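Local atomic coordinates of PA-I Galactophilic Lectin (Enterobacter cloacae, PDB entry 6YGQ), a protein that probably binds galactose-type sugars through a bound calcium ion. Residues 38-43 against 112-117; 25-30 against 133-138; 69-74 against 81-86. All coordinates share one frame; numbering follows the deposited sequence.

Contact 1 of 3, residues 38-43 against 112-117; sequences TNTGVA and GTLTLF
Thr40 and Leu114 meet through a carbonyl oxygen that Thr40 takes hold of twice. The threonine side chain starts at CB, which comes within 3.4 Å of Leu114 O, and with chi1 at 72° the hydroxyl sits between the backbone N and the carbonyl carbon, which brings OG1 round to the opposite strand. There Thr40 OG1 donates to Leu114 O at 2.7 Å, approaching tilted from the carbonyl plane, while the amide of the same residue, Thr40 N, reaches Leu114 O at 3.0 Å almost in line with the C=O bond. OG1 also accepts from Val42 N at 3.1 Å, an ST turn, and touches Leu114 CB. The other branch, CG2, packs on Leu116 CD1 at 3.7 Å and also lies close to Leu114 O.

This grip falls within a beta bulge. The pairing of Asn39 with Thr115 and that of Ala43 with Thr113 differ in register by two residues, and the extra length of strand 38-43 turns over at Gly41, whose phi is positive. Asn39, whose side chain is on the face with Thr113 and Thr115, closes the turn: its OD1 accepts from Gly41 N at 2.8 Å, an Asx turn, with the donor well above the carbonyl plane, and rests against Thr113 CG2. Before the bulge Thr38 and Leu116 form a regular hydrogen-bonded pair, Thr38 N to Leu116 O at 2.7 Å; within it Leu114 N bonds to Val42 O at 3.0 Å.

Strand 38-44 is an outermost strand of a four-stranded antiparallel sheet within this chain, and 112-118 is its inner neighbour, flanked in turn by strand 88-92. Thr38, Thr40 and Val42 rest on Trp26 of strand 24-31, Leu116 reaches Val30, and Ala90 packs against Leu114 and Leu116.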
loop_
_atom_site.group_PDB
_atom_site.type_symbol
_atom_site.label_atom_id
_atom_site.label_comp_id
_atom_site.label_asym_id
_atom_site.label_seq_id
_atom_site.Cartn_x
_atom_site.Cartn_y
_atom_site.Cartn_z
ATOM N N THR A 38 -8.514 -15.844 2.270
ATOM C CA THR A 38 -9.462 -15.507 3.320
ATOM C C THR A 38 -10.827 -15.268 2.688
ATOM O O THR A 38 -10.962 -14.422 1.798
ATOM C CB THR A 38 -9.013 -14.268 4.093
ATOM O OG1 THR A 38 -7.737 -14.517 4.694
ATOM C CG2 THR A 38 -10.029 -13.910 5.172
ATOM N N ASN A 39 -11.828 -16.020 3.139
ATOM C CA ASN A 39 -13.209 -15.771 2.747
ATOM C C ASN A 39 -13.739 -14.642 3.624
ATOM O O ASN A 39 -13.997 -14.847 4.816
ATOM C CB ASN A 39 -14.046 -17.039 2.893
ATOM C CG ASN A 39 -15.514 -16.816 2.564
ATOM O OD1 ASN A 39 -15.931 -15.703 2.240
ATOM N ND2 ASN A 39 -16.305 -17.877 2.649
ATOM N N THR A 40 -13.874 -13.446 3.045
ATOM C CA THR A 40 -14.331 -12.299 3.818
ATOM C C THR A 40 -15.800 -12.405 4.206
ATOM O O THR A 40 -16.236 -11.706 5.127
ATOM C CB THR A 40 -14.133 -10.993 3.038
ATOM O OG1 THR A 40 -15.084 -10.930 1.963
ATOM C CG2 THR A 40 -12.718 -10.888 2.484
ATOM N N GLY A 41 -16.573 -13.242 3.518
ATOM C CA GLY A 41 -17.996 -13.314 3.758
ATOM C C GLY A 41 -18.788 -12.134 3.247
ATOM O O GLY A 41 -20.006 -12.088 3.460
ATOM N N VAL A 42 -18.140 -11.182 2.584
ATOM C CA VAL A 42 -18.823 -10.021 2.022
ATOM C C VAL A 42 -19.495 -10.461 0.726
ATOM O O VAL A 42 -18.822 -10.808 -0.248
ATOM C CB VAL A 42 -17.849 -8.861 1.779
ATOM C CG1 VAL A 42 -18.546 -7.715 1.052
ATOM C CG2 VAL A 42 -17.252 -8.389 3.100
ATOM N N ALA A 43 -20.825 -10.459 0.717
ATOM C CA ALA A 43 -21.601 -10.837 -0.459
ATOM C C ALA A 43 -21.772 -9.605 -1.339
ATOM O O ALA A 43 -22.495 -8.670 -0.976
ATOM C CB ALA A 43 -22.952 -11.414 -0.049
ATOM N N GLY A 112 -21.057 -12.336 -6.113
ATOM C CA GLY A 112 -20.389 -13.410 -5.409
ATOM C C GLY A 112 -19.837 -12.927 -4.088
ATOM O O GLY A 112 -19.949 -11.756 -3.727
ATOM N N THR A 113 -19.237 -13.870 -3.367
ATOM C CA THR A 113 -18.598 -13.580 -2.092
ATOM C C THR A 113 -17.120 -13.295 -2.320
ATOM O O THR A 113 -16.446 -14.023 -3.060
ATOM C CB THR A 113 -18.771 -14.740 -1.115
ATOM O OG1 THR A 113 -20.168 -14.973 -0.901
ATOM C CG2 THR A 113 -18.101 -14.425 0.217
ATOM N N LEU A 114 -16.625 -12.244 -1.677
ATOM C CA LEU A 114 -15.263 -11.781 -1.887
ATOM C C LEU A 114 -14.273 -12.618 -1.091
ATOM O O LEU A 114 -14.407 -12.771 0.127
ATOM C CB LEU A 114 -15.140 -10.311 -1.484
ATOM C CG LEU A 114 -13.738 -9.696 -1.491
ATOM C CD1 LEU A 114 -13.185 -9.676 -2.904
ATOM C CD2 LEU A 114 -13.756 -8.292 -0.899
ATOM N N THR A 115 -13.275 -13.148 -1.788
ATOM C CA THR A 115 -12.114 -13.775 -1.176
ATOM C C THR A 115 -10.884 -12.933 -1.485
ATOM O O THR A 115 -10.770 -12.352 -2.570
ATOM C CB THR A 115 -11.931 -15.204 -1.686
ATOM O OG1 THR A 115 -12.918 -16.045 -1.077
ATOM C CG2 THR A 115 -10.546 -15.738 -1.352
ATOM N N LEU A 116 -9.982 -12.846 -0.516
ATOM C CA LEU A 116 -8.701 -12.171 -0.672
ATOM C C LEU A 116 -7.611 -13.198 -0.416
ATOM O O LEU A 116 -7.678 -13.942 0.569
ATOM C CB LEU A 116 -8.591 -10.985 0.285
ATOM C CG LEU A 116 -9.656 -9.905 0.068
ATOM C CD1 LEU A 116 -9.778 -8.991 1.280
ATOM C CD2 LEU A 116 -9.343 -9.098 -1.185
ATOM N N PHE A 117 -6.626 -13.266 -1.307
ATOM C CA PHE A 117 -5.618 -14.309 -1.209
ATOM C C PHE A 117 -4.250 -13.771 -1.598
ATOM O O PHE A 117 -4.126 -12.773 -2.312
ATOM C CB PHE A 117 -6.002 -15.542 -2.068
ATOM C CG PHE A 117 -5.841 -15.348 -3.554
ATOM C CD1 PHE A 117 -6.841 -14.751 -4.305
ATOM C CD2 PHE A 117 -4.700 -15.792 -4.203
ATOM C CE1 PHE A 117 -6.697 -14.584 -5.674
ATOM C CE2 PHE A 117 -4.547 -15.625 -5.570
ATOM C CZ PHE A 117 -5.547 -15.022 -6.307
#

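Contact 2 of 3, residues 25-30 against 133-138; sequences IWSGKV and SVEVYR
Ile25 and Trp26 both pair with Val136, and that doubling is a classic beta bulge in an otherwise regular antiparallel ladder. Two amides share one acceptor there: Ile25 N is 2.8 Å from Val136 O and Trp26 N is 3.2 Å from it, the longer bond being the more bent. Val136 N returns a bond to Trp26 O, and Gly28 and Val134 form the next hydrogen-bonded pair, with Val134 N to Gly28 O nearly straight at 175°.

The apolar contacts gather on the face that carries Trp26, Val134 and Val136. The six-membered end of the indole leans obliquely on the valines, CE3 4.0 Å from Val136 CG2 and CZ3 near Val134 CB. The ring folds back over its own strand, so that Gly28 N lies 3.4 Å above the ring plane. Val30 CG2 meets Val134 CG2 at 3.8 Å. At the bulge, chi1 of 57° wedges Ile25 CG1 between backbone N and carbonyl carbon, close to Val136 O; farther out, CD1 packs on Val136 CG1 and lies over one face of the Arg138 guanidinium, which also pairs with Glu48.

Ser27, Lys29, Ser133 and Glu135 occupy the reverse face. Tyr137 OH donates to Glu135 OE1 at 2.5 Å; the oxygen lies in the plane of the tyrosine ring at its edge. Lys29 passes Ser133 OG with its CD and CE methylenes.

The chemistry thus splits the pair of strands: hydrocarbon faces the other sheet at Leu116, with Arg138 bending back to Ile25 as the exception, while those four polar residues line the reverse, where the Tyr137 ring meets Tyr104 of the second subunit.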
loop_
_atom_site.group_PDB
_atom_site.type_symbol
_atom_site.label_atom_id
_atom_site.label_comp_id
_atom_site.label_asym_id
_atom_site.label_seq_id
_atom_site.Cartn_x
_atom_site.Cartn_y
_atom_site.Cartn_z
ATOM N N ILE A 25 -16.693 -2.215 5.781
ATOM C CA ILE A 25 -17.517 -3.415 5.756
ATOM C C ILE A 25 -16.744 -4.679 6.106
ATOM O O ILE A 25 -17.375 -5.705 6.407
ATOM C CB ILE A 25 -18.221 -3.586 4.393
ATOM C CG1 ILE A 25 -17.206 -3.634 3.252
ATOM C CG2 ILE A 25 -19.214 -2.454 4.165
ATOM C CD1 ILE A 25 -17.847 -3.784 1.884
ATOM N N TRP A 26 -15.414 -4.659 6.094
ATOM C CA TRP A 26 -14.650 -5.827 6.507
ATOM C C TRP A 26 -13.213 -5.421 6.786
ATOM O O TRP A 26 -12.633 -4.617 6.050
ATOM C CB TRP A 26 -14.674 -6.930 5.442
ATOM C CG TRP A 26 -14.062 -8.226 5.905
ATOM C CD1 TRP A 26 -14.684 -9.218 6.605
ATOM C CD2 TRP A 26 -12.711 -8.667 5.699
ATOM N NE1 TRP A 26 -13.808 -10.249 6.847
ATOM C CE2 TRP A 26 -12.591 -9.937 6.302
ATOM C CE3 TRP A 26 -11.593 -8.114 5.066
ATOM C CZ2 TRP A 26 -11.399 -10.661 6.289
ATOM C CZ3 TRP A 26 -10.409 -8.836 5.056
ATOM C CH2 TRP A 26 -10.322 -10.095 5.662
ATOM N N SER A 27 -12.644 -6.000 7.839
ATOM C CA SER A 27 -11.241 -5.787 8.173
ATOM C C SER A 27 -10.691 -7.070 8.770
ATOM O O SER A 27 -11.197 -7.543 9.793
ATOM C CB SER A 27 -11.073 -4.628 9.151
ATOM O OG SER A 27 -9.704 -4.442 9.455
ATOM N N GLY A 28 -9.662 -7.619 8.145
ATOM C CA GLY A 28 -9.080 -8.857 8.602
ATOM C C GLY A 28 -7.715 -9.079 8.000
ATOM O O GLY A 28 -7.054 -8.139 7.554
ATOM N N LYS A 29 -7.307 -10.347 7.975
ATOM C CA LYS A 29 -5.968 -10.741 7.571
ATOM C C LYS A 29 -6.012 -11.703 6.391
ATOM O O LYS A 29 -6.991 -12.428 6.190
ATOM C CB LYS A 29 -5.213 -11.415 8.729
ATOM C CG LYS A 29 -5.239 -10.646 10.042
ATOM C CD LYS A 29 -4.496 -9.323 9.922
ATOM C CE LYS A 29 -3.947 -8.857 11.264
ATOM N NZ LYS A 29 -5.003 -8.806 12.310
ATOM N N VAL A 30 -4.924 -11.706 5.624
ATOM C CA VAL A 30 -4.702 -12.648 4.532
ATOM C C VAL A 30 -3.380 -13.357 4.808
ATOM O O VAL A 30 -2.319 -12.720 4.822
ATOM C CB VAL A 30 -4.686 -11.947 3.164
ATOM C CG1 VAL A 30 -4.314 -12.927 2.058
ATOM C CG2 VAL A 30 -6.042 -11.306 2.875
ATOM N N SER A 133 -2.694 -7.205 6.267
ATOM C CA SER A 133 -3.887 -6.611 6.853
ATOM C C SER A 133 -4.657 -5.897 5.750
ATOM O O SER A 133 -4.092 -5.061 5.038
ATOM C CB SER A 133 -3.516 -5.626 7.960
ATOM O OG SER A 133 -2.926 -6.297 9.055
ATOM N N VAL A 134 -5.940 -6.225 5.608
ATOM C CA VAL A 134 -6.758 -5.720 4.512
ATOM C C VAL A 134 -8.056 -5.148 5.063
ATOM O O VAL A 134 -8.695 -5.753 5.931
ATOM C CB VAL A 134 -7.061 -6.823 3.474
ATOM C CG1 VAL A 134 -7.766 -6.229 2.265
ATOM C CG2 VAL A 134 -5.786 -7.546 3.061
ATOM N N GLU A 135 -8.444 -3.982 4.550
ATOM C CA GLU A 135 -9.718 -3.349 4.858
ATOM C C GLU A 135 -10.545 -3.234 3.583
ATOM O O GLU A 135 -10.001 -3.027 2.494
ATOM C CB GLU A 135 -9.516 -1.955 5.473
ATOM C CG GLU A 135 -8.628 -1.926 6.711
ATOM C CD GLU A 135 -8.014 -0.555 6.968
ATOM O OE1 GLU A 135 -8.492 0.441 6.380
ATOM O OE2 GLU A 135 -7.052 -0.474 7.761
ATOM N N VAL A 136 -11.865 -3.368 3.721
ATOM C CA VAL A 136 -12.793 -3.256 2.600
ATOM C C VAL A 136 -13.882 -2.258 2.970
ATOM O O VAL A 136 -14.501 -2.375 4.034
ATOM C CB VAL A 136 -13.419 -4.613 2.226
ATOM C CG1 VAL A 136 -14.297 -4.472 0.986
ATOM C CG2 VAL A 136 -12.337 -5.656 2.003
ATOM N N TYR A 137 -14.126 -1.293 2.084
ATOM C CA TYR A 137 -15.094 -0.229 2.307
ATOM C C TYR A 137 -16.137 -0.224 1.199
ATOM O O TYR A 137 -15.825 -0.499 0.037
ATOM C CB TYR A 137 -14.403 1.143 2.356
ATOM C CG TYR A 137 -13.409 1.283 3.480
ATOM C CD1 TYR A 137 -12.086 0.893 3.319
ATOM C CD2 TYR A 137 -13.795 1.800 4.707
ATOM C CE1 TYR A 137 -11.178 1.016 4.351
ATOM C CE2 TYR A 137 -12.896 1.926 5.741
ATOM C CZ TYR A 137 -11.589 1.535 5.558
ATOM O OH TYR A 137 -10.696 1.663 6.595
ATOM N N ARG A 138 -17.375 0.094 1.568
ATOM C CA ARG A 138 -18.451 0.296 0.606
ATOM C C ARG A 138 -18.483 1.767 0.205
ATOM O O ARG A 138 -18.465 2.650 1.069
ATOM C CB ARG A 138 -19.793 -0.127 1.204
ATOM C CG ARG A 138 -20.957 -0.119 0.223
ATOM C CD ARG A 138 -21.192 -1.495 -0.393
ATOM N NE ARG A 138 -21.507 -2.512 0.608
ATOM C CZ ARG A 138 -21.800 -3.780 0.329
ATOM N NH1 ARG A 138 -21.824 -4.200 -0.929
ATOM N NH2 ARG A 138 -22.070 -4.630 1.310
#

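Contact 3 of 3, residues 69-74 against 81-86; sequences APQGRI and LTLRNP
Arg73 O has two waters within bonding distance, and each carries it across to Arg84. Water 1, 2.8 Å from Arg73 O, also accepts from Arg84 N and lies within bonding distance of Gln71 O. Water 3, 2.9 Å from Arg73 O, accepts from Arg84 NH1 and lies within bonding distance of Thr82 O; it is in the guanidinium plane, at the edge. Arg84 NH1 also bonds to Thr80 O. Water 2 accepts from Arg73 N and donates to Asn85 O, 2.6 Å away.

Direct contact between the arginines brings like charges together. Arg84 CD sits 3.2 Å above the Arg73 guanidinium, offset toward its rim, and the two planar groups are 25° apart. Arg73 NH2 and Arg84 NE, both donors, come within 3.2 Å; Glu79, salt-bridged to Arg73 NH1, probably eases the repulsion.

A type I beta turn from Ala69 to Gly72 links the short strands 67-69 and 72-73, forming a beta hairpin, and the irregular chain of 81-86 crosses beside its tip. Gly72 CA comes to 3.2 Å from Asn85 O there, and Pro86 CA faces Pro70 O.

Leu83 CD2 lies against the Gln71 side chain, 3.5 Å from CD, the two crossing at about a right angle. The Gln71 amide is held at both ends, OE1 by Asn101 and NE2 by Gly56 O of the second subunit, whose Trp57 also packs on Leu83.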
loop_
_atom_site.group_PDB
_atom_site.type_symbol
_atom_site.label_atom_id
_atom_site.label_comp_id
_atom_site.label_asym_id
_atom_site.label_seq_id
_atom_site.Cartn_x
_atom_site.Cartn_y
_atom_site.Cartn_z
ATOM N N ALA A 69 5.337 -7.263 -0.460
ATOM C CA ALA A 69 4.297 -6.411 0.090
ATOM C C ALA A 69 3.034 -6.667 -0.713
ATOM O O ALA A 69 3.048 -7.427 -1.690
ATOM C CB ALA A 69 4.714 -4.935 0.012
ATOM N N PRO A 70 1.893 -6.083 -0.322
ATOM C CA PRO A 70 0.695 -6.247 -1.172
ATOM C C PRO A 70 0.976 -5.923 -2.632
ATOM O O PRO A 70 0.467 -6.601 -3.532
ATOM C CB PRO A 70 -0.319 -5.285 -0.540
ATOM C CG PRO A 70 0.085 -5.249 0.916
ATOM C CD PRO A 70 1.594 -5.322 0.908
ATOM N N GLN A 71 1.816 -4.921 -2.884
ATOM C CA GLN A 71 2.209 -4.529 -4.232
ATOM C C GLN A 71 3.172 -5.519 -4.902
ATOM O O GLN A 71 3.702 -5.179 -5.965
ATOM C CB GLN A 71 2.846 -3.138 -4.195
ATOM C CG GLN A 71 4.032 -3.024 -3.247
ATOM C CD GLN A 71 4.635 -1.633 -3.232
ATOM O OE1 GLN A 71 3.941 -0.638 -3.439
ATOM N NE2 GLN A 71 5.937 -1.557 -2.989
ATOM N N GLY A 72 3.448 -6.699 -4.372
ATOM C CA GLY A 72 4.257 -7.679 -5.068
ATOM C C GLY A 72 5.628 -7.852 -4.441
ATOM O O GLY A 72 5.936 -7.318 -3.370
ATOM N N ARG A 73 6.461 -8.621 -5.138
ATOM C CA ARG A 73 7.769 -8.987 -4.619
ATOM C C ARG A 73 8.741 -7.818 -4.715
ATOM O O ARG A 73 8.605 -6.921 -5.554
ATOM C CB ARG A 73 8.332 -10.195 -5.371
ATOM C CG ARG A 73 8.821 -9.927 -6.796
ATOM C CD ARG A 73 9.590 -11.141 -7.310
ATOM N NE ARG A 73 9.987 -11.062 -8.715
ATOM C CZ ARG A 73 10.981 -10.308 -9.175
ATOM N NH1 ARG A 73 11.675 -9.539 -8.349
ATOM N NH2 ARG A 73 11.276 -10.317 -10.468
ATOM N N ILE A 74 9.746 -7.845 -3.846
ATOM C CA ILE A 74 10.755 -6.792 -3.817
ATOM C C ILE A 74 11.656 -6.930 -5.038
ATOM O O ILE A 74 11.866 -8.048 -5.533
ATOM C CB ILE A 74 11.587 -6.831 -2.523
ATOM C CG1 ILE A 74 12.364 -8.145 -2.404
ATOM C CG2 ILE A 74 10.693 -6.630 -1.308
ATOM C CD1 ILE A 74 13.478 -8.096 -1.368
ATOM N N LEU A 81 13.744 -0.770 -9.740
ATOM C CA LEU A 81 12.861 -0.525 -8.599
ATOM C C LEU A 81 11.433 -0.244 -9.075
ATOM O O LEU A 81 10.860 0.823 -8.849
ATOM C CB LEU A 81 13.395 0.634 -7.768
ATOM C CG LEU A 81 14.765 0.459 -7.115
ATOM C CD1 LEU A 81 15.195 1.760 -6.445
ATOM C CD2 LEU A 81 14.737 -0.682 -6.115
ATOM N N THR A 82 10.862 -1.236 -9.750
ATOM C CA THR A 82 9.535 -1.130 -10.334
ATOM C C THR A 82 8.625 -2.196 -9.739
ATOM O O THR A 82 9.085 -3.206 -9.199
ATOM C CB THR A 82 9.589 -1.286 -11.860
ATOM O OG1 THR A 82 10.187 -2.547 -12.191
ATOM C CG2 THR A 82 10.402 -0.159 -12.485
ATOM N N LEU A 83 7.321 -1.958 -9.839
ATOM C CA LEU A 83 6.344 -2.910 -9.335
ATOM C C LEU A 83 6.216 -4.079 -10.298
ATOM O O LEU A 83 6.264 -3.910 -11.519
ATOM C CB LEU A 83 4.984 -2.244 -9.153
ATOM C CG LEU A 83 4.886 -1.161 -8.083
ATOM C CD1 LEU A 83 3.471 -0.596 -8.072
ATOM C CD2 LEU A 83 5.260 -1.696 -6.713
ATOM N N ARG A 84 6.053 -5.277 -9.747
ATOM C CA ARG A 84 5.800 -6.458 -10.545
ATOM C C ARG A 84 4.377 -6.942 -10.236
ATOM O O ARG A 84 3.514 -6.112 -9.881
ATOM C CB ARG A 84 6.915 -7.464 -10.291
ATOM C CG ARG A 84 8.217 -6.975 -10.955
ATOM C CD ARG A 84 9.493 -7.639 -10.463
ATOM N NE ARG A 84 10.613 -7.300 -11.345
ATOM C CZ ARG A 84 11.429 -6.261 -11.176
ATOM N NH1 ARG A 84 11.280 -5.439 -10.143
ATOM N NH2 ARG A 84 12.408 -6.045 -12.044
ATOM N N ASN A 85 4.116 -8.224 -10.393
ATOM C CA ASN A 85 2.760 -8.710 -10.171
ATOM C C ASN A 85 2.352 -8.496 -8.714
ATOM O O ASN A 85 3.120 -8.835 -7.803
ATOM C CB ASN A 85 2.661 -10.192 -10.532
ATOM C CG ASN A 85 2.856 -10.447 -12.016
ATOM O OD1 ASN A 85 2.318 -9.728 -12.859
ATOM N ND2 ASN A 85 3.632 -11.473 -12.342
ATOM N N PRO A 86 1.162 -7.952 -8.449
ATOM C CA PRO A 86 0.730 -7.789 -7.054
ATOM C C PRO A 86 0.629 -9.127 -6.336
ATOM O O PRO A 86 0.229 -10.139 -6.917
ATOM C CB PRO A 86 -0.643 -7.113 -7.178
ATOM C CG PRO A 86 -1.105 -7.432 -8.567
ATOM C CD PRO A 86 0.145 -7.465 -9.401
HETATM O O HOH W 1 6.519 -5.509 -6.818
HETATM O O HOH W 2 5.322 -10.161 -7.305
HETATM O O HOH W 3 9.643 -5.502 -7.803
#

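All three contacts are only partly buried. Contacts 1 and 2 are strand pairings in two facing sheets, bonded backbone to backbone and each interrupted by a bulge; they turn Leu114, Leu116, Val134 and Val136 inward, and there Leu116 CD1 packs on Val134 CG1 at 3.6 Å, while Thr38 OG1 probably bonds to Lys29 O at 2.7 Å. Along the chain contact 1 nests inside the loop closed by contact 2, and contact 3 inside both. Contact 3 lies on the opposite side of the chain's centre, about 20 Å from contact 2 between centres. It joins a hairpin to a loop with exposed Leu83 and Asn85 through waters and a close pair of arginines, beside the second subunit.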